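Local atomic coordinates of SusD homolog (Bacteroides thetaiotaomicron VPI-5482, PDB entry 3IHV), a protein that probably binds sugars at the bacterial outer membrane, as a SusD-family relative of the starch-binding protein SusD. Residues H236-C250 with V390-L402. Sequence-based numbering, arbitrary orientation.
Sequences HGLLKDYEQLWKNTC and VNWYFLRYADVLL. With NA (sodium ion), chain F; EDO (1,2-ethanediol), chain O.
Tyr393 packs its ring against helix 242-250 and hydrogen-bonds through OH to Leu245 O at 2.7 Å, in the carbonyl plane and on a lone pair. That oxygen also accepts the helical bond from Thr249 N, so two donors share it, while water 2 donates to the phenol. The ring is tightly packed: Thr249 OG1, hydrogen-bonded to Glu262 and water 3, lies over the rim of one face, Arg396 CD over the rim of the other, and its CD2-CE2 edge points at the face of Trp246, an offset edge-to-face pair with planes 86° apart. Its chi1 of -69°, CG anti to the carbonyl carbon, swings the ring toward the helix, where the para hydroxyl reaches Leu245 O and the flat ring fits between Thr249 and Arg396. A leucine here would probably leave Leu245 O without its second donor and the Trp246 face without its aromatic edge. Leu245 CD1 lies over one face of the Arg396 guanidinium, 3.5 Å from NH1, the charge met by Glu258, Glu462 and Glu466. Strand 392-396 pairs antiparallel with strand 259-263, with a classic beta bulge where Phe394 and Leu395 both face Ile261, and Arg396 occupies the N-cap position of helix 397-412 in this largely helical SusD-family fold. There the 236-238 loop is more open to solvent: water 1 accepts from His236 N and hydrogen-bonds to Tyr397 OH. His236 CB makes a CH-pi contact over the Tyr397 ring, the backbone of Gly237 lies over that same ring, and Leu238 CD1 meets Leu401 CD1 tip to tip at 3.9 Å. The other end is wetter. Asn391 N bonds to Thr249 O (2.9 Å), which water 4 also reaches, and Asn391 OD1 binds the sodium ion at 2.5 Å alongside Phe265, Asn389 and three waters.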
loop_
_atom_site.group_PDB
_atom_site.type_symbol
_atom_site.label_atom_id
_atom_site.label_comp_id
_atom_site.label_asym_id
_atom_site.label_seq_id
_atom_site.Cartn_x
_atom_site.Cartn_y
_atom_site.Cartn_z
ATOM N N HIS A 236 1.855 -12.422 16.298
ATOM C CA HIS A 236 0.922 -11.926 15.308
ATOM C C HIS A 236 0.251 -13.108 14.593
ATOM O O HIS A 236 0.676 -14.257 14.744
ATOM C CB HIS A 236 1.610 -10.940 14.342
ATOM C CG HIS A 236 1.950 -9.637 14.984
ATOM N ND1 HIS A 236 1.039 -8.621 15.137
ATOM C CD2 HIS A 236 3.088 -9.218 15.598
ATOM C CE1 HIS A 236 1.602 -7.625 15.806
ATOM N NE2 HIS A 236 2.848 -7.956 16.084
ATOM N N GLY A 237 -0.811 -12.815 13.861
ATOM C CA GLY A 237 -1.531 -13.871 13.147
ATOM C C GLY A 237 -2.483 -13.320 12.126
ATOM O O GLY A 237 -2.511 -12.109 11.862
ATOM N N LEU A 238 -3.271 -14.235 11.556
ATOM C CA LEU A 238 -4.309 -13.894 10.605
ATOM C C LEU A 238 -5.647 -13.859 11.312
ATOM O O LEU A 238 -5.964 -14.750 12.159
ATOM C CB LEU A 238 -4.370 -14.931 9.471
ATOM C CG LEU A 238 -3.086 -15.118 8.657
ATOM C CD1 LEU A 238 -3.178 -16.297 7.648
ATOM C CD2 LEU A 238 -2.745 -13.779 7.966
ATOM N N LEU A 239 -6.440 -12.851 10.985
ATOM C CA LEU A 239 -7.786 -12.798 11.483
ATOM C C LEU A 239 -8.484 -14.035 10.942
ATOM O O LEU A 239 -8.254 -14.445 9.779
ATOM C CB LEU A 239 -8.542 -11.531 11.065
ATOM C CG LEU A 239 -7.951 -10.201 11.524
ATOM C CD1 LEU A 239 -8.931 -9.050 11.250
ATOM C CD2 LEU A 239 -7.583 -10.262 13.035
ATOM N N LYS A 240 -9.343 -14.607 11.779
ATOM C CA LYS A 240 -10.069 -15.830 11.381
ATOM C C LYS A 240 -10.855 -15.611 10.086
ATOM O O LYS A 240 -10.763 -16.417 9.159
ATOM C CB LYS A 240 -10.996 -16.301 12.507
ATOM C CG LYS A 240 -11.827 -17.524 12.133
ATOM C CD LYS A 240 -12.726 -17.978 13.309
ATOM C CE LYS A 240 -13.701 -19.032 12.840
ATOM N NZ LYS A 240 -14.483 -19.675 13.953
ATOM N N ASP A 241 -11.604 -14.500 10.051
ATOM C CA ASP A 241 -12.458 -14.162 8.926
ATOM C C ASP A 241 -11.886 -13.046 8.056
ATOM O O ASP A 241 -11.677 -11.936 8.519
ATOM C CB ASP A 241 -13.821 -13.751 9.431
ATOM C CG ASP A 241 -14.511 -14.854 10.172
ATOM O OD1 ASP A 241 -14.500 -16.006 9.695
ATOM O OD2 ASP A 241 -15.101 -14.556 11.231
ATOM N N TYR A 242 -11.649 -13.346 6.791
ATOM C CA TYR A 242 -11.104 -12.338 5.857
ATOM C C TYR A 242 -11.938 -11.079 5.846
ATOM O O TYR A 242 -11.385 -9.982 5.780
ATOM C CB TYR A 242 -11.052 -12.906 4.456
ATOM C CG TYR A 242 -10.244 -12.110 3.489
ATOM C CD1 TYR A 242 -8.839 -12.107 3.548
ATOM C CD2 TYR A 242 -10.849 -11.428 2.455
ATOM C CE1 TYR A 242 -8.094 -11.405 2.621
ATOM C CE2 TYR A 242 -10.120 -10.749 1.537
ATOM C CZ TYR A 242 -8.749 -10.725 1.615
ATOM O OH TYR A 242 -8.070 -9.992 0.673
ATOM N N GLU A 243 -13.255 -11.252 5.900
ATOM C CA GLU A 243 -14.182 -10.117 5.891
ATOM C C GLU A 243 -13.935 -9.155 7.059
ATOM O O GLU A 243 -14.121 -7.961 6.930
ATOM C CB GLU A 243 -15.641 -10.605 5.854
ATOM C CG GLU A 243 -16.664 -9.457 5.824
ATOM C CD GLU A 243 -18.103 -9.903 5.616
ATOM O OE1 GLU A 243 -18.331 -11.069 5.270
ATOM O OE2 GLU A 243 -19.001 -9.071 5.842
ATOM N N GLN A 244 -13.510 -9.695 8.200
ATOM C CA GLN A 244 -13.251 -8.882 9.375
ATOM C C GLN A 244 -12.208 -7.816 9.122
ATOM O O GLN A 244 -12.239 -6.753 9.742
ATOM C CB GLN A 244 -12.865 -9.769 10.584
ATOM C CG GLN A 244 -12.947 -9.033 11.917
ATOM C CD GLN A 244 -14.379 -8.633 12.278
ATOM O OE1 GLN A 244 -15.283 -9.445 12.202
ATOM N NE2 GLN A 244 -14.572 -7.389 12.699
ATOM N N LEU A 245 -11.212 -8.095 8.275
ATOM C CA LEU A 245 -10.270 -7.061 7.952
ATOM C C LEU A 245 -10.932 -5.795 7.388
ATOM O O LEU A 245 -10.489 -4.666 7.687
ATOM C CB LEU A 245 -9.263 -7.554 6.892
ATOM C CG LEU A 245 -8.247 -8.612 7.309
ATOM C CD1 LEU A 245 -7.653 -9.312 6.113
ATOM C CD2 LEU A 245 -7.159 -7.984 8.222
ATOM N N TRP A 246 -11.972 -5.978 6.583
ATOM C CA TRP A 246 -12.626 -4.867 5.872
ATOM C C TRP A 246 -13.618 -4.192 6.813
ATOM O O TRP A 246 -13.720 -2.945 6.850
ATOM C CB TRP A 246 -13.185 -5.362 4.476
ATOM C CG TRP A 246 -12.077 -6.152 3.861
ATOM C CD1 TRP A 246 -12.022 -7.493 3.674
ATOM C CD2 TRP A 246 -10.765 -5.665 3.586
ATOM N NE1 TRP A 246 -10.778 -7.862 3.268
ATOM C CE2 TRP A 246 -9.987 -6.755 3.198
ATOM C CE3 TRP A 246 -10.191 -4.394 3.578
ATOM C CZ2 TRP A 246 -8.654 -6.619 2.834
ATOM C CZ3 TRP A 246 -8.863 -4.278 3.224
ATOM C CH2 TRP A 246 -8.124 -5.367 2.874
ATOM N N LYS A 247 -14.319 -5.001 7.602
ATOM C CA LYS A 247 -15.165 -4.446 8.655
ATOM C C LYS A 247 -14.308 -3.545 9.543
ATOM O O LYS A 247 -14.670 -2.400 9.817
ATOM C CB LYS A 247 -15.817 -5.534 9.536
ATOM C CG LYS A 247 -16.795 -6.429 8.792
ATOM C CD LYS A 247 -17.452 -7.468 9.706
ATOM C CE LYS A 247 -18.410 -8.395 8.956
ATOM N NZ LYS A 247 -19.139 -9.398 9.891
ATOM N N ASN A 248 -13.155 -4.049 9.978
ATOM C CA ASN A 248 -12.308 -3.291 10.887
ATOM C C ASN A 248 -11.778 -1.989 10.298
ATOM O O ASN A 248 -11.917 -0.915 10.898
ATOM C CB ASN A 248 -11.090 -4.130 11.335
ATOM C CG ASN A 248 -11.444 -5.249 12.277
ATOM O OD1 ASN A 248 -12.568 -5.344 12.785
ATOM N ND2 ASN A 248 -10.439 -6.070 12.587
ATOM N N THR A 249 -11.188 -2.080 9.117
ATOM C CA THR A 249 -10.555 -0.904 8.516
ATOM C C THR A 249 -11.570 0.195 8.129
ATOM O O THR A 249 -11.234 1.375 8.147
ATOM C CB THR A 249 -9.631 -1.313 7.349
ATOM O OG1 THR A 249 -8.574 -0.345 7.207
ATOM C CG2 THR A 249 -10.432 -1.462 6.046
ATOM N N CYS A 250 -12.809 -0.202 7.829
ATOM C CA CYS A 250 -13.867 0.750 7.475
ATOM C C CYS A 250 -14.530 1.337 8.706
ATOM O O CYS A 250 -15.302 2.280 8.573
ATOM C CB CYS A 250 -14.960 0.088 6.623
ATOM S SG CYS A 250 -14.402 -0.332 4.956
ATOM N N VAL A 390 -12.412 6.010 6.236
ATOM C CA VAL A 390 -11.932 4.658 5.995
ATOM C C VAL A 390 -10.394 4.596 6.071
ATOM O O VAL A 390 -9.692 5.450 5.524
ATOM C CB VAL A 390 -12.423 4.085 4.640
ATOM C CG1 VAL A 390 -11.834 2.684 4.365
ATOM C CG2 VAL A 390 -13.969 4.064 4.597
ATOM N N ASN A 391 -9.875 3.578 6.752
ATOM C CA ASN A 391 -8.432 3.451 6.936
ATOM C C ASN A 391 -7.719 2.746 5.795
ATOM O O ASN A 391 -8.372 2.267 4.875
ATOM C CB ASN A 391 -8.137 2.786 8.278
ATOM C CG ASN A 391 -8.609 3.606 9.432
ATOM O OD1 ASN A 391 -8.917 4.797 9.290
ATOM N ND2 ASN A 391 -8.716 2.972 10.619
ATOM N N TRP A 392 -6.392 2.739 5.861
ATOM C CA TRP A 392 -5.554 2.156 4.802
ATOM C C TRP A 392 -4.510 1.165 5.297
ATOM O O TRP A 392 -3.563 1.534 6.010
ATOM C CB TRP A 392 -4.847 3.247 3.971
ATOM C CG TRP A 392 -4.155 2.640 2.803
ATOM C CD1 TRP A 392 -2.813 2.519 2.600
ATOM C CD2 TRP A 392 -4.786 2.074 1.661
ATOM N NE1 TRP A 392 -2.568 1.866 1.416
ATOM C CE2 TRP A 392 -3.756 1.575 0.811
ATOM C CE3 TRP A 392 -6.119 1.856 1.312
ATOM C CZ2 TRP A 392 -4.023 0.942 -0.395
ATOM C CZ3 TRP A 392 -6.395 1.243 0.110
ATOM C CH2 TRP A 392 -5.349 0.786 -0.736
ATOM N N TYR A 393 -4.666 -0.092 4.915
ATOM C CA TYR A 393 -3.666 -1.093 5.251
ATOM C C TYR A 393 -2.449 -0.964 4.322
ATOM O O TYR A 393 -2.533 -1.237 3.108
ATOM C CB TYR A 393 -4.151 -2.526 5.088
ATOM C CG TYR A 393 -5.203 -3.003 6.070
ATOM C CD1 TYR A 393 -4.909 -3.125 7.438
ATOM C CD2 TYR A 393 -6.446 -3.397 5.621
ATOM C CE1 TYR A 393 -5.846 -3.602 8.332
ATOM C CE2 TYR A 393 -7.418 -3.878 6.510
ATOM C CZ TYR A 393 -7.100 -3.986 7.861
ATOM O OH TYR A 393 -8.045 -4.464 8.726
ATOM N N PHE A 394 -1.321 -0.540 4.877
ATOM C CA PHE A 394 -0.078 -0.546 4.125
ATOM C C PHE A 394 0.635 -1.917 4.233
ATOM O O PHE A 394 1.310 -2.379 3.280
ATOM C CB PHE A 394 0.829 0.601 4.610
ATOM C CG PHE A 394 2.172 0.672 3.903
ATOM C CD1 PHE A 394 2.259 1.101 2.591
ATOM C CD2 PHE A 394 3.337 0.398 4.593
ATOM C CE1 PHE A 394 3.495 1.187 1.948
ATOM C CE2 PHE A 394 4.577 0.482 3.974
ATOM C CZ PHE A 394 4.661 0.891 2.645
ATOM N N LEU A 395 0.559 -2.551 5.411
ATOM C CA LEU A 395 1.203 -3.841 5.641
ATOM C C LEU A 395 0.409 -4.698 6.628
ATOM O O LEU A 395 0.153 -4.272 7.785
ATOM C CB LEU A 395 2.631 -3.668 6.206
ATOM C CG LEU A 395 3.470 -4.965 6.245
ATOM C CD1 LEU A 395 3.674 -5.505 4.833
ATOM C CD2 LEU A 395 4.801 -4.728 6.984
ATOM N N ARG A 396 -0.012 -5.874 6.169
ATOM C CA ARG A 396 -0.728 -6.860 6.960
ATOM C C ARG A 396 0.168 -8.088 7.160
ATOM O O ARG A 396 0.999 -8.396 6.324
ATOM C CB ARG A 396 -2.000 -7.343 6.232
ATOM C CG ARG A 396 -3.000 -6.256 6.020
ATOM C CD ARG A 396 -4.378 -6.757 5.666
ATOM N NE ARG A 396 -4.557 -7.183 4.289
ATOM C CZ ARG A 396 -4.618 -8.455 3.856
ATOM N NH1 ARG A 396 -4.454 -9.504 4.675
ATOM N NH2 ARG A 396 -4.892 -8.676 2.584
ATOM N N TYR A 397 -0.041 -8.838 8.219
ATOM C CA TYR A 397 0.765 -10.044 8.423
ATOM C C TYR A 397 0.661 -11.042 7.282
ATOM O O TYR A 397 1.632 -11.757 7.013
ATOM C CB TYR A 397 0.328 -10.680 9.721
ATOM C CG TYR A 397 1.106 -11.846 10.235
ATOM C CD1 TYR A 397 2.363 -11.681 10.785
ATOM C CD2 TYR A 397 0.549 -13.111 10.262
ATOM C CE1 TYR A 397 3.060 -12.743 11.316
ATOM C CE2 TYR A 397 1.234 -14.175 10.794
ATOM C CZ TYR A 397 2.499 -13.979 11.336
ATOM O OH TYR A 397 3.161 -15.036 11.884
ATOM N N ALA A 398 -0.486 -11.119 6.584
ATOM C CA ALA A 398 -0.575 -12.064 5.457
ATOM C C ALA A 398 0.487 -11.769 4.374
ATOM O O ALA A 398 1.015 -12.663 3.750
ATOM C CB ALA A 398 -1.985 -12.050 4.825
ATOM N N ASP A 399 0.727 -10.491 4.136
ATOM C CA ASP A 399 1.739 -10.014 3.158
ATOM C C ASP A 399 3.094 -10.538 3.613
ATOM O O ASP A 399 3.882 -11.129 2.825
ATOM C CB ASP A 399 1.661 -8.481 3.149
ATOM C CG ASP A 399 2.444 -7.806 2.021
ATOM O OD1 ASP A 399 3.327 -8.423 1.400
ATOM O OD2 ASP A 399 2.170 -6.599 1.789
ATOM N N VAL A 400 3.369 -10.413 4.915
ATOM C CA VAL A 400 4.630 -10.888 5.445
ATOM C C VAL A 400 4.750 -12.415 5.331
ATOM O O VAL A 400 5.809 -12.905 4.947
ATOM C CB VAL A 400 4.896 -10.435 6.895
ATOM C CG1 VAL A 400 6.274 -10.957 7.363
ATOM C CG2 VAL A 400 4.818 -8.876 7.025
ATOM N N LEU A 401 3.672 -13.156 5.599
ATOM C CA LEU A 401 3.742 -14.617 5.419
ATOM C C LEU A 401 4.088 -14.935 3.960
ATOM O O LEU A 401 4.917 -15.791 3.682
ATOM C CB LEU A 401 2.444 -15.325 5.796
ATOM C CG LEU A 401 2.137 -15.377 7.295
ATOM C CD1 LEU A 401 0.716 -15.929 7.590
ATOM C CD2 LEU A 401 3.194 -16.170 8.063
ATOM N N LEU A 402 3.445 -14.226 3.038
ATOM C CA LEU A 402 3.713 -14.507 1.616
ATOM C C LEU A 402 5.161 -14.117 1.249
ATOM O O LEU A 402 5.835 -14.828 0.481
ATOM C CB LEU A 402 2.701 -13.808 0.730
ATOM C CG LEU A 402 1.264 -14.327 0.847
ATOM C CD1 LEU A 402 0.298 -13.604 -0.088
ATOM C CD2 LEU A 402 1.209 -15.826 0.568
HETATM NA NA NA F . -10.901 5.726 10.429
HETATM C C1 EDO O . -17.061 -9.302 14.894
HETATM O O1 EDO O . -17.409 -10.019 13.702
HETATM C C2 EDO O . -17.802 -7.978 14.931
HETATM O O2 EDO O . -17.414 -7.121 13.840
HETATM O O HOH W 1 3.715 -14.048 14.870
HETATM O O HOH W 2 -7.631 -5.435 11.406
HETATM O O HOH W 3 -7.706 -0.413 4.447
HETATM O O HOH W 4 -12.200 3.358 9.624
HETATM O O HOH W 5 -9.551 5.200 12.331
HETATM O O HOH W 6 -12.851 5.915 11.683
#